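Side-chain contacts in bifunctional purine biosynthetic protein ADE5,7 (Cryptococcus neoformans var. grubii serotype A, PDB 7LVO), which catalyses the second and fifth steps of de novo purine synthesis, its N-terminal GAR synthetase half, the part in this chain, joining glycine to phosphoribosylamine with ATP: residues 67-72 with 86-91; 39-44 with 95-100; 255-260 with 283-288; 291-296 with 325-330. All blocks are in the same frame, centred on the assembly; numbering follows the deposited sequence.

In the fold
From the N terminus, strand 38-44 opens the parallel sheet of the N domain and is the first partner of interaction 2, whose loop closes when helix 95-104 packs on that strand. Interaction 1 lies wholly within this loop: it joins the turn after strand 62-67 to the connection that leads from strand 81-83 into the same helix, and the two contacts touch. Interactions 3 and 4 follow in series, on the opposite side of the chain's centre, in the ATP-grasp part. Interaction 3 closes at the start of helix 287-307; interaction 4 begins a few residues further along that helix and ties it to strand 326-333. Their centres are about 12 Å apart.

Interaction 1. Residues 67-72 with 86-91; sequences VCPGNG and LPWGAP
Trp-88 sets the nitrogen-bearing edge of its indole against Cys-68, and its side chain can be followed outward from CB. Beyond CB, CG lies beside the backbone N and opposite the carbonyl carbon (chi1 -65°), which swings the ring back toward segment 67-72 although the bond from CA to CB does not point there. The first ring atom to arrive is CD1, 3.6 Å from Cys-68 SG. Next along the edge, NE1 meets two groups of the same residue: SG of Cys-68 at 3.5 Å and its carbonyl O at 3.3 Å. The second is a weak hydrogen bond, bent to 147° at the hydrogen. Further round, CZ2 of Trp-88 lies 3.7 Å from Cys-68 O and makes a looser apolar contact with Pro-69 CD at 4.5 Å.

The sulfur is a sulfur-aromatic partner at the edge: SG of Cys-68 is 4.4 Å from the centroid of the five-membered ring of Trp-88 and 89° off its normal, so it lies in the ring plane and not over a face. The same SG comes within 3.3 Å of Leu-86 O.

The contact joins two loops that follow neighbouring strands, 62-67 and 81-83, of the N domain's parallel sheet. The backbone of Cys-68 is bonded to Leu-42 and Gly-44 of strand 38-44, and a cis peptide links it to Pro-69. Asn-71, at the N-cap of helix 72-77, bonds Gly-73 N weakly through OD1. Chemically, one carbonyl and one sulfur share the polar edge of an indole; as the N-H...O hydrogen bond is weak, the tryptophan is probably positioned as much by packing as by hydrogen bonding.

Interaction 2. Residues 39-44 with 95-100; sequences SILLLG and RSIVEW
Leu-41 and Ile-97 reach toward each other tip to tip: CD2 of Leu-41 lies 3.7 Å from both CG1 and CD1 of Ile-97. The leucine gets there because its CG is anti to the backbone N (chi1 173°), and the isoleucine sends out its CG1 branch with the same choice (chi1 -172°). Its CG1 is then shared, for Leu-43 CD2 comes in at an oblique angle and stops 4.0 Å from CG1 of Ile-97. The other branch of Leu-41 is used too, with CD1 lying 4.3 Å from CZ3 of Trp-100, almost one helical turn further on. No hydrogen bond crosses the contact, which is apolar throughout.

Strand and helix axes approach to 11.5 Å and run antiparallel, at 168° between their N-to-C directions. This is the geometry of a Rossmann-like alpha/beta sheet: helix 95-104 is the connection of a right-handed beta-alpha-beta crossover that carries the chain from edge strand 81-83 over the sheet to edge strand 108-111, passing over strand 38-44 on the way.

Further out, the leucines sit against Val-109 of strand 108-111, while Phe-125 of helix 121-126 packs on Ile-97. Leu-43 also touches Trp-88, and Trp-100 also touches Leu-84 and Arg-64. The start of helix 95-104 is tethered to the preceding loop by a hydrogen bond between Ser-96 OG and Pro-87 O.

Interaction 3. Residues 255-260 with 283-288; sequences MPAAQD and PIATKE
Gln-259 OE1 is held by a hydrogen bond to the hydroxyl of Tyr-279, and against that same oxygen rests a methyl group, CG2 of Ile-284, at 3.5 Å. The other amide atom is engaged as well: NE2 is hydrogen-bonded to the carbonyl O of Glu-240, so both ends of this buried amide have partners and its flip is fixed. CG of Gln-259 stands opposite the carbonyl carbon (chi1 -78°) and the chain runs extended beyond it. The side chain thereby meets that of Ile-284 at about a right angle, its amide CD 3.7 Å from CG2. That methyl is the branch of Ile-284 lying between backbone N and carbonyl carbon, whereas CG1 points anti to the N.

The second contact is simpler and tighter. The backbones approach to 6.4 Å between the CA atoms of Ala-257 and Ala-285, and this presses the two methyls together: CB of Ala-257 faces CB of Ala-285 at 3.5 Å, shorter than usual for such a pair. Met-290 of helix 287-307 packs on both alanines.

Ala-285 is the centre of an inverse gamma turn, closed by a weak bond from Thr-286 N to Ile-284 O of 3.0 Å. Right after it Thr-286 takes the N-cap position, its OG1 bonded to Ile-289 N. Ile-284 also touches Pro-239, in a stretch predicted to bind ATP. An inverse gamma turn followed by a threonine N-cap thus starts helix 287-307, beside the chain entering strand 259-263 in the ATP-grasp part.

Interaction 4. Residues 291-296 with 325-330; sequences ERCVKD and DGPRVL
Cys-293 meets Pro-327 through a sulfur that its first torsion puts in place: SG is opposite the carbonyl carbon and beside the backbone N (chi1 -67°), which sets it 4.0 Å from CB of Pro-327, with CG of the ring only slightly further off. Arg-292 touches the same ring by its CB, 4.1 Å from CG of Pro-327, and that atom is placed by the helix backbone. The torsions of Arg-292 beyond it, with a bend at chi2 (-100°), only lead the guanidinium away. One proline ring is thus met by neighbouring residues of the helix, without any hydrogen bond crossing between the segments.

The charged ends pair within their own segments. NE of Arg-292 is 3.0 Å from OD2 of Asp-296, a salt bridge four residues along the helix; the oxygen lies well out of the guanidinium plane, so the attraction is one of charge and no N-H is aimed at it. Lys-295 NZ and Glu-291 OE2 form a longer bridge of 3.5 Å. On the strand, Arg-328 folds back so that NH1 donates to Pro-327 O at 2.6 Å, reaching that oxygen from above the carbonyl plane, with weak bonds from the same guanidinium to Asp-325 O in the turn before the strand.

Helix 287-307 here lies on the antiparallel ATP-grasp sheet, against edge strand 326-333. Phe-320 of the adjoining strand 315-323 packs on both Cys-293 and Pro-327. Further along strand 326-333 come Glu-331 and Asn-333, predicted magnesium ligands, and Val-329 touches Val-297 of the same helix.

Interaction 1. Residues 67-72 with 86-91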
loop_
_atom_site.group_PDB
_atom_site.type_symbol
_atom_site.label_atom_id
_atom_site.label_comp_id
_atom_site.label_asym_id
_atom_site.label_seq_id
_atom_site.Cartn_x
_atom_site.Cartn_y
_atom_site.Cartn_z
ATOM N N VAL A 67 0.258 2.182 18.009
ATOM C CA VAL A 67 1.034 1.909 16.806
ATOM C C VAL A 67 2.119 0.920 17.192
ATOM O O VAL A 67 3.044 1.262 17.941
ATOM C CB VAL A 67 1.631 3.187 16.200
ATOM C CG1 VAL A 67 1.977 2.971 14.756
ATOM C CG2 VAL A 67 0.670 4.360 16.376
ATOM N N CYS A 68 2.014 -0.303 16.678
ATOM C CA CYS A 68 2.946 -1.374 17.008
ATOM C C CYS A 68 3.751 -1.762 15.778
ATOM O O CYS A 68 3.194 -2.361 14.849
ATOM C CB CYS A 68 2.185 -2.589 17.549
ATOM S SG CYS A 68 3.249 -3.982 17.994
ATOM N N PRO A 69 5.057 -1.456 15.712
ATOM C CA PRO A 69 5.847 -0.743 16.724
ATOM C C PRO A 69 5.787 0.777 16.586
ATOM O O PRO A 69 6.217 1.489 17.489
ATOM C CB PRO A 69 7.275 -1.255 16.469
ATOM C CG PRO A 69 7.301 -1.521 14.989
ATOM C CD PRO A 69 5.892 -1.936 14.591
ATOM N N GLY A 70 5.251 1.265 15.465
ATOM C CA GLY A 70 5.272 2.690 15.227
ATOM C C GLY A 70 6.684 3.176 14.907
ATOM O O GLY A 70 7.625 2.396 14.717
ATOM N N ASN A 71 6.812 4.494 14.842
ATOM C CA ASN A 71 8.083 5.115 14.468
ATOM C C ASN A 71 8.229 6.432 15.224
ATOM O O ASN A 71 7.425 6.759 16.098
ATOM C CB ASN A 71 8.160 5.304 12.946
ATOM C CG ASN A 71 7.037 6.168 12.404
ATOM O OD1 ASN A 71 6.554 7.079 13.070
ATOM N ND2 ASN A 71 6.623 5.883 11.174
ATOM N N GLY A 72 9.261 7.199 14.870
ATOM C CA GLY A 72 9.526 8.443 15.569
ATOM C C GLY A 72 8.442 9.480 15.383
ATOM O O GLY A 72 8.237 10.327 16.256
ATOM N N LEU A 86 6.624 -4.005 20.985
ATOM C CA LEU A 86 6.330 -5.396 21.288
ATOM C C LEU A 86 6.352 -6.206 20.002
ATOM O O LEU A 86 5.875 -5.731 18.961
ATOM C CB LEU A 86 4.961 -5.539 21.966
ATOM C CG LEU A 86 4.603 -6.938 22.457
ATOM C CD1 LEU A 86 5.447 -7.315 23.663
ATOM C CD2 LEU A 86 3.116 -7.031 22.781
ATOM N N PRO A 87 6.900 -7.419 20.033
ATOM C CA PRO A 87 6.852 -8.263 18.834
ATOM C C PRO A 87 5.438 -8.743 18.552
ATOM O O PRO A 87 4.598 -8.849 19.452
ATOM C CB PRO A 87 7.778 -9.438 19.177
ATOM C CG PRO A 87 8.592 -8.983 20.348
ATOM C CD PRO A 87 7.705 -8.031 21.109
ATOM N N TRP A 88 5.181 -9.038 17.278
ATOM C CA TRP A 88 3.874 -9.541 16.882
ATOM C C TRP A 88 3.705 -11.020 17.205
ATOM O O TRP A 88 2.572 -11.490 17.389
ATOM C CB TRP A 88 3.660 -9.335 15.382
ATOM C CG TRP A 88 3.608 -7.910 14.951
ATOM C CD1 TRP A 88 3.495 -6.816 15.752
ATOM C CD2 TRP A 88 3.668 -7.422 13.611
ATOM N NE1 TRP A 88 3.484 -5.672 14.994
ATOM C CE2 TRP A 88 3.587 -6.018 13.674
ATOM C CE3 TRP A 88 3.781 -8.037 12.358
ATOM C CZ2 TRP A 88 3.610 -5.218 12.538
ATOM C CZ3 TRP A 88 3.805 -7.238 11.229
ATOM C CH2 TRP A 88 3.716 -5.845 11.328
ATOM N N GLY A 89 4.799 -11.761 17.269
ATOM C CA GLY A 89 4.712 -13.213 17.352
ATOM C C GLY A 89 4.641 -13.850 15.979
ATOM O O GLY A 89 4.108 -13.288 15.024
ATOM N N ALA A 90 5.201 -15.047 15.877
ATOM C CA ALA A 90 5.263 -15.727 14.592
ATOM C C ALA A 90 3.867 -16.168 14.157
ATOM O O ALA A 90 3.013 -16.481 14.997
ATOM C CB ALA A 90 6.190 -16.937 14.671
ATOM N N PRO A 91 3.603 -16.197 12.853
ATOM C CA PRO A 91 2.310 -16.705 12.375
ATOM C C PRO A 91 2.212 -18.202 12.598
ATOM O O PRO A 91 3.232 -18.863 12.841
ATOM C CB PRO A 91 2.317 -16.365 10.877
ATOM C CG PRO A 91 3.465 -15.426 10.671
ATOM C CD PRO A 91 4.465 -15.755 11.742
#

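Interaction 2. Residues 39-44 with 95-100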
loop_
_atom_site.group_PDB
_atom_site.type_symbol
_atom_site.label_atom_id
_atom_site.label_comp_id
_atom_site.label_asym_id
_atom_site.label_seq_id
_atom_site.Cartn_x
_atom_site.Cartn_y
_atom_site.Cartn_z
ATOM N N SER A 39 -10.494 1.936 21.106
ATOM C CA SER A 39 -9.061 1.681 21.104
ATOM C C SER A 39 -8.730 0.945 19.815
ATOM O O SER A 39 -9.277 -0.133 19.563
ATOM C CB SER A 39 -8.643 0.852 22.321
ATOM O OG SER A 39 -8.871 1.571 23.516
ATOM N N ILE A 40 -7.854 1.534 19.000
ATOM C CA ILE A 40 -7.465 0.980 17.709
ATOM C C ILE A 40 -5.985 0.633 17.747
ATOM O O ILE A 40 -5.167 1.403 18.260
ATOM C CB ILE A 40 -7.762 1.966 16.558
ATOM C CG1 ILE A 40 -9.270 2.190 16.425
ATOM C CG2 ILE A 40 -7.180 1.446 15.251
ATOM C CD1 ILE A 40 -9.642 3.325 15.488
ATOM N N LEU A 41 -5.642 -0.524 17.202
ATOM C CA LEU A 41 -4.272 -1.020 17.170
ATOM C C LEU A 41 -3.786 -1.027 15.730
ATOM O O LEU A 41 -4.343 -1.747 14.885
ATOM C CB LEU A 41 -4.190 -2.423 17.767
ATOM C CG LEU A 41 -2.849 -3.140 17.666
ATOM C CD1 LEU A 41 -1.775 -2.416 18.468
ATOM C CD2 LEU A 41 -2.996 -4.581 18.137
ATOM N N LEU A 42 -2.757 -0.224 15.453
ATOM C CA LEU A 42 -2.129 -0.177 14.140
ATOM C C LEU A 42 -0.875 -1.038 14.159
ATOM O O LEU A 42 0.006 -0.832 15.003
ATOM C CB LEU A 42 -1.776 1.260 13.754
ATOM C CG LEU A 42 -2.914 2.265 13.714
ATOM C CD1 LEU A 42 -2.419 3.598 13.168
ATOM C CD2 LEU A 42 -4.077 1.756 12.874
ATOM N N LEU A 43 -0.797 -1.996 13.236
ATOM C CA LEU A 43 0.394 -2.813 13.053
ATOM C C LEU A 43 1.237 -2.202 11.932
ATOM O O LEU A 43 0.749 -2.018 10.812
ATOM C CB LEU A 43 0.032 -4.252 12.719
ATOM C CG LEU A 43 -0.971 -4.963 13.630
ATOM C CD1 LEU A 43 -1.091 -6.426 13.206
ATOM C CD2 LEU A 43 -0.594 -4.863 15.087
ATOM N N GLY A 44 2.491 -1.890 12.236
ATOM C CA GLY A 44 3.388 -1.332 11.238
ATOM C C GLY A 44 4.205 -0.173 11.767
ATOM O O GLY A 44 4.035 0.240 12.918
ATOM N N ARG A 95 0.662 -14.743 18.841
ATOM C CA ARG A 95 0.184 -14.768 20.223
ATOM C C ARG A 95 0.598 -13.516 20.988
ATOM O O ARG A 95 -0.159 -13.011 21.823
ATOM C CB ARG A 95 0.702 -16.015 20.942
ATOM C CG ARG A 95 -0.173 -16.449 22.113
ATOM C CD ARG A 95 0.639 -16.757 23.368
ATOM N NE ARG A 95 1.651 -17.785 23.150
ATOM C CZ ARG A 95 2.947 -17.541 22.991
ATOM N NH1 ARG A 95 3.430 -16.309 23.023
ATOM N NH2 ARG A 95 3.779 -18.561 22.798
ATOM N N SER A 96 1.798 -13.000 20.719
ATOM C CA SER A 96 2.285 -11.834 21.448
ATOM C C SER A 96 1.315 -10.664 21.339
ATOM O O SER A 96 0.838 -10.138 22.351
ATOM C CB SER A 96 3.667 -11.436 20.932
ATOM O OG SER A 96 4.121 -10.260 21.572
ATOM N N ILE A 97 1.006 -10.242 20.112
ATOM C CA ILE A 97 0.162 -9.063 19.939
ATOM C C ILE A 97 -1.317 -9.404 20.124
ATOM O O ILE A 97 -2.105 -8.546 20.545
ATOM C CB ILE A 97 0.420 -8.432 18.559
ATOM C CG1 ILE A 97 -0.310 -7.093 18.436
ATOM C CG2 ILE A 97 -0.026 -9.367 17.449
ATOM C CD1 ILE A 97 0.123 -6.054 19.458
ATOM N N VAL A 98 -1.721 -10.635 19.808
ATOM C CA VAL A 98 -3.119 -11.020 19.988
ATOM C C VAL A 98 -3.465 -11.082 21.468
ATOM O O VAL A 98 -4.522 -10.601 21.892
ATOM C CB VAL A 98 -3.399 -12.359 19.286
ATOM C CG1 VAL A 98 -4.798 -12.862 19.630
ATOM C CG2 VAL A 98 -3.241 -12.203 17.780
ATOM N N GLU A 99 -2.576 -11.666 22.280
ATOM C CA GLU A 99 -2.815 -11.712 23.720
ATOM C C GLU A 99 -2.763 -10.317 24.328
ATOM O O GLU A 99 -3.559 -9.990 25.216
ATOM C CB GLU A 99 -1.792 -12.630 24.388
ATOM C CG GLU A 99 -1.990 -12.803 25.881
ATOM C CD GLU A 99 -1.007 -13.786 26.486
ATOM O OE1 GLU A 99 -0.201 -14.369 25.728
ATOM O OE2 GLU A 99 -1.040 -13.975 27.721
ATOM N N TRP A 100 -1.839 -9.477 23.858
ATOM C CA TRP A 100 -1.795 -8.094 24.322
ATOM C C TRP A 100 -3.098 -7.370 23.990
ATOM O O TRP A 100 -3.710 -6.737 24.856
ATOM C CB TRP A 100 -0.600 -7.372 23.692
ATOM C CG TRP A 100 -0.370 -5.999 24.231
ATOM C CD1 TRP A 100 0.475 -5.650 25.240
ATOM C CD2 TRP A 100 -0.989 -4.783 23.791
ATOM N NE1 TRP A 100 0.422 -4.298 25.458
ATOM C CE2 TRP A 100 -0.464 -3.740 24.580
ATOM C CE3 TRP A 100 -1.924 -4.474 22.803
ATOM C CZ2 TRP A 100 -0.852 -2.413 24.418
ATOM C CZ3 TRP A 100 -2.308 -3.155 22.644
ATOM C CH2 TRP A 100 -1.776 -2.142 23.445
#

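Interaction 3. Residues 255-260 with 283-288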
loop_
_atom_site.group_PDB
_atom_site.type_symbol
_atom_site.label_atom_id
_atom_site.label_comp_id
_atom_site.label_asym_id
_atom_site.label_seq_id
_atom_site.Cartn_x
_atom_site.Cartn_y
_atom_site.Cartn_z
ATOM N N MET A 255 -11.390 5.717 -3.594
ATOM C CA MET A 255 -10.799 7.022 -3.350
ATOM C C MET A 255 -10.316 7.609 -4.666
ATOM O O MET A 255 -10.214 6.905 -5.676
ATOM C CB MET A 255 -9.639 6.897 -2.370
ATOM C CG MET A 255 -9.968 6.158 -1.080
ATOM S SD MET A 255 -8.590 6.225 0.090
ATOM C CE MET A 255 -8.839 7.826 0.821
ATOM N N PRO A 256 -10.014 8.907 -4.697
ATOM C CA PRO A 256 -9.463 9.501 -5.923
ATOM C C PRO A 256 -8.234 8.737 -6.393
ATOM O O PRO A 256 -7.356 8.386 -5.600
ATOM C CB PRO A 256 -9.117 10.934 -5.501
ATOM C CG PRO A 256 -10.055 11.223 -4.365
ATOM C CD PRO A 256 -10.219 9.912 -3.632
ATOM N N ALA A 257 -8.180 8.476 -7.696
ATOM C CA ALA A 257 -7.064 7.739 -8.267
ATOM C C ALA A 257 -5.757 8.476 -8.011
ATOM O O ALA A 257 -5.699 9.706 -7.997
ATOM C CB ALA A 257 -7.266 7.538 -9.771
ATOM N N ALA A 258 -4.696 7.706 -7.802
ATOM C CA ALA A 258 -3.386 8.255 -7.496
ATOM C C ALA A 258 -2.348 7.695 -8.456
ATOM O O ALA A 258 -2.569 6.685 -9.123
ATOM C CB ALA A 258 -2.981 7.944 -6.047
ATOM N N GLN A 259 -1.207 8.385 -8.529
ATOM C CA GLN A 259 -0.048 7.918 -9.272
ATOM C C GLN A 259 1.171 7.980 -8.359
ATOM O O GLN A 259 1.350 8.951 -7.619
ATOM C CB GLN A 259 0.201 8.752 -10.528
ATOM C CG GLN A 259 -0.725 8.410 -11.684
ATOM C CD GLN A 259 -0.303 9.079 -12.981
ATOM O OE1 GLN A 259 -0.629 10.240 -13.231
ATOM N NE2 GLN A 259 0.434 8.348 -13.810
ATOM N N ASP A 260 2.007 6.948 -8.426
ATOM C CA ASP A 260 3.197 6.828 -7.600
ATOM C C ASP A 260 4.443 6.839 -8.474
ATOM O O ASP A 260 4.400 6.502 -9.660
ATOM C CB ASP A 260 3.142 5.541 -6.762
ATOM C CG ASP A 260 4.371 5.349 -5.897
ATOM O OD1 ASP A 260 4.800 6.323 -5.238
ATOM O OD2 ASP A 260 4.906 4.222 -5.869
ATOM N N PRO A 283 -4.714 13.329 -12.829
ATOM C CA PRO A 283 -5.504 13.807 -13.978
ATOM C C PRO A 283 -5.658 12.780 -15.086
ATOM O O PRO A 283 -6.670 12.792 -15.802
ATOM C CB PRO A 283 -4.722 15.041 -14.452
ATOM C CG PRO A 283 -3.984 15.514 -13.241
ATOM C CD PRO A 283 -3.621 14.255 -12.480
ATOM N N ILE A 284 -4.687 11.882 -15.251
ATOM C CA ILE A 284 -4.773 10.892 -16.316
ATOM C C ILE A 284 -5.935 9.931 -16.103
ATOM O O ILE A 284 -6.420 9.326 -17.066
ATOM C CB ILE A 284 -3.447 10.121 -16.434
ATOM C CG1 ILE A 284 -3.416 9.316 -17.732
ATOM C CG2 ILE A 284 -3.250 9.209 -15.232
ATOM C CD1 ILE A 284 -2.070 8.698 -18.025
ATOM N N ALA A 285 -6.392 9.764 -14.861
ATOM C CA ALA A 285 -7.556 8.934 -14.568
ATOM C C ALA A 285 -8.802 9.783 -14.795
ATOM O O ALA A 285 -9.389 10.351 -13.870
ATOM C CB ALA A 285 -7.492 8.389 -13.146
ATOM N N THR A 286 -9.199 9.873 -16.063
ATOM C CA THR A 286 -10.366 10.655 -16.434
ATOM C C THR A 286 -11.649 9.965 -15.959
ATOM O O THR A 286 -11.641 8.832 -15.481
ATOM C CB THR A 286 -10.418 10.858 -17.944
ATOM O OG1 THR A 286 -10.590 9.590 -18.589
ATOM C CG2 THR A 286 -9.139 11.518 -18.449
ATOM N N LYS A 287 -12.770 10.671 -16.111
ATOM C CA LYS A 287 -14.058 10.097 -15.736
ATOM C C LYS A 287 -14.298 8.777 -16.462
ATOM O O LYS A 287 -14.747 7.796 -15.858
ATOM C CB LYS A 287 -15.176 11.095 -16.041
ATOM C CG LYS A 287 -16.573 10.610 -15.695
ATOM C CD LYS A 287 -17.616 11.680 -16.013
ATOM C CE LYS A 287 -19.031 11.194 -15.729
ATOM N NZ LYS A 287 -19.431 10.073 -16.623
ATOM N N GLU A 288 -13.998 8.734 -17.760
ATOM C CA GLU A 288 -14.206 7.510 -18.524
ATOM C C GLU A 288 -13.259 6.408 -18.070
ATOM O O GLU A 288 -13.660 5.239 -17.971
ATOM C CB GLU A 288 -14.024 7.788 -20.017
ATOM C CG GLU A 288 -14.997 8.806 -20.594
ATOM C CD GLU A 288 -14.564 10.247 -20.367
ATOM O OE1 GLU A 288 -13.607 10.479 -19.598
ATOM O OE2 GLU A 288 -15.183 11.154 -20.962
#

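Interaction 4. Residues 291-296 with 325-330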
loop_
_atom_site.group_PDB
_atom_site.type_symbol
_atom_site.label_atom_id
_atom_site.label_comp_id
_atom_site.label_asym_id
_atom_site.label_seq_id
_atom_site.Cartn_x
_atom_site.Cartn_y
_atom_site.Cartn_z
ATOM N N GLU A 291 -14.431 5.127 -14.709
ATOM C CA GLU A 291 -15.620 4.302 -14.894
ATOM C C GLU A 291 -15.233 2.890 -15.313
ATOM O O GLU A 291 -15.816 1.913 -14.834
ATOM C CB GLU A 291 -16.545 4.937 -15.932
ATOM C CG GLU A 291 -17.908 4.272 -16.038
ATOM C CD GLU A 291 -18.734 4.430 -14.776
ATOM O OE1 GLU A 291 -18.391 5.300 -13.943
ATOM O OE2 GLU A 291 -19.721 3.681 -14.613
ATOM N N ARG A 292 -14.230 2.768 -16.189
ATOM C CA ARG A 292 -13.793 1.454 -16.646
ATOM C C ARG A 292 -13.154 0.663 -15.510
ATOM O O ARG A 292 -13.481 -0.508 -15.297
ATOM C CB ARG A 292 -12.814 1.607 -17.808
ATOM C CG ARG A 292 -13.372 2.374 -18.998
ATOM C CD ARG A 292 -13.824 1.448 -20.114
ATOM N NE ARG A 292 -14.977 0.642 -19.731
ATOM C CZ ARG A 292 -15.547 -0.265 -20.514
ATOM N NH1 ARG A 292 -15.088 -0.515 -21.731
ATOM N NH2 ARG A 292 -16.605 -0.935 -20.067
ATOM N N CYS A 293 -12.249 1.295 -14.760
ATOM C CA CYS A 293 -11.630 0.618 -13.624
ATOM C C CYS A 293 -12.683 0.111 -12.644
ATOM O O CYS A 293 -12.619 -1.033 -12.178
ATOM C CB CYS A 293 -10.658 1.558 -12.913
ATOM S SG CYS A 293 -9.208 2.026 -13.860
ATOM N N VAL A 294 -13.660 0.956 -12.314
ATOM C CA VAL A 294 -14.677 0.568 -11.338
ATOM C C VAL A 294 -15.562 -0.535 -11.902
ATOM O O VAL A 294 -15.767 -1.579 -11.265
ATOM C CB VAL A 294 -15.505 1.796 -10.921
ATOM C CG1 VAL A 294 -16.684 1.377 -10.049
ATOM C CG2 VAL A 294 -14.631 2.803 -10.194
ATOM N N LYS A 295 -16.094 -0.328 -13.113
ATOM C CA LYS A 295 -17.081 -1.262 -13.648
ATOM C C LYS A 295 -16.454 -2.555 -14.158
ATOM O O LYS A 295 -17.099 -3.605 -14.118
ATOM C CB LYS A 295 -17.872 -0.604 -14.782
ATOM C CG LYS A 295 -18.804 0.514 -14.338
ATOM C CD LYS A 295 -19.839 0.013 -13.338
ATOM C CE LYS A 295 -21.027 0.955 -13.247
ATOM N NZ LYS A 295 -21.837 0.941 -14.499
ATOM N N ASP A 296 -15.221 -2.503 -14.650
ATOM C CA ASP A 296 -14.596 -3.660 -15.270
ATOM C C ASP A 296 -13.638 -4.405 -14.354
ATOM O O ASP A 296 -13.253 -5.534 -14.685
ATOM C CB ASP A 296 -13.839 -3.231 -16.535
ATOM C CG ASP A 296 -14.729 -2.513 -17.532
ATOM O OD1 ASP A 296 -15.952 -2.422 -17.280
ATOM O OD2 ASP A 296 -14.206 -2.037 -18.560
ATOM N N ASP A 325 -4.970 0.003 -25.112
ATOM C CA ASP A 325 -6.218 -0.741 -25.225
ATOM C C ASP A 325 -7.080 -0.638 -23.972
ATOM O O ASP A 325 -8.088 -1.347 -23.867
ATOM C CB ASP A 325 -5.929 -2.213 -25.531
ATOM C CG ASP A 325 -5.292 -2.412 -26.892
ATOM O OD1 ASP A 325 -5.015 -1.402 -27.574
ATOM O OD2 ASP A 325 -5.069 -3.578 -27.284
ATOM N N GLY A 326 -6.708 0.219 -23.024
ATOM C CA GLY A 326 -7.495 0.417 -21.831
ATOM C C GLY A 326 -6.768 0.008 -20.567
ATOM O O GLY A 326 -5.609 -0.418 -20.593
ATOM N N PRO A 327 -7.447 0.127 -19.425
ATOM C CA PRO A 327 -6.809 -0.241 -18.154
ATOM C C PRO A 327 -6.501 -1.729 -18.090
ATOM O O PRO A 327 -7.214 -2.558 -18.654
ATOM C CB PRO A 327 -7.846 0.163 -17.095
ATOM C CG PRO A 327 -8.774 1.116 -17.790
ATOM C CD PRO A 327 -8.792 0.695 -19.234
ATOM N N ARG A 328 -5.420 -2.055 -17.385
ATOM C CA ARG A 328 -5.008 -3.432 -17.156
ATOM C C ARG A 328 -4.535 -3.558 -15.717
ATOM O O ARG A 328 -3.811 -2.692 -15.221
ATOM C CB ARG A 328 -3.888 -3.861 -18.111
ATOM C CG ARG A 328 -4.271 -3.820 -19.581
ATOM C CD ARG A 328 -5.312 -4.870 -19.923
ATOM N NE ARG A 328 -5.668 -4.843 -21.335
ATOM C CZ ARG A 328 -6.611 -4.070 -21.859
ATOM N NH1 ARG A 328 -7.320 -3.242 -21.111
ATOM N NH2 ARG A 328 -6.847 -4.130 -23.168
ATOM N N VAL A 329 -4.938 -4.642 -15.056
ATOM C CA VAL A 329 -4.565 -4.869 -13.665
ATOM C C VAL A 329 -3.165 -5.467 -13.617
ATOM O O VAL A 329 -2.937 -6.583 -14.099
ATOM C CB VAL A 329 -5.578 -5.787 -12.962
ATOM C CG1 VAL A 329 -5.127 -6.068 -11.543
ATOM C CG2 VAL A 329 -6.967 -5.151 -12.979
ATOM N N LEU A 330 -2.224 -4.726 -13.035
ATOM C CA LEU A 330 -0.880 -5.258 -12.848
ATOM C C LEU A 330 -0.807 -6.162 -11.619
ATOM O O LEU A 330 -0.187 -7.230 -11.667
ATOM C CB LEU A 330 0.127 -4.122 -12.708
ATOM C CG LEU A 330 0.334 -3.208 -13.915
ATOM C CD1 LEU A 330 1.388 -2.156 -13.592
ATOM C CD2 LEU A 330 0.731 -4.009 -15.144
#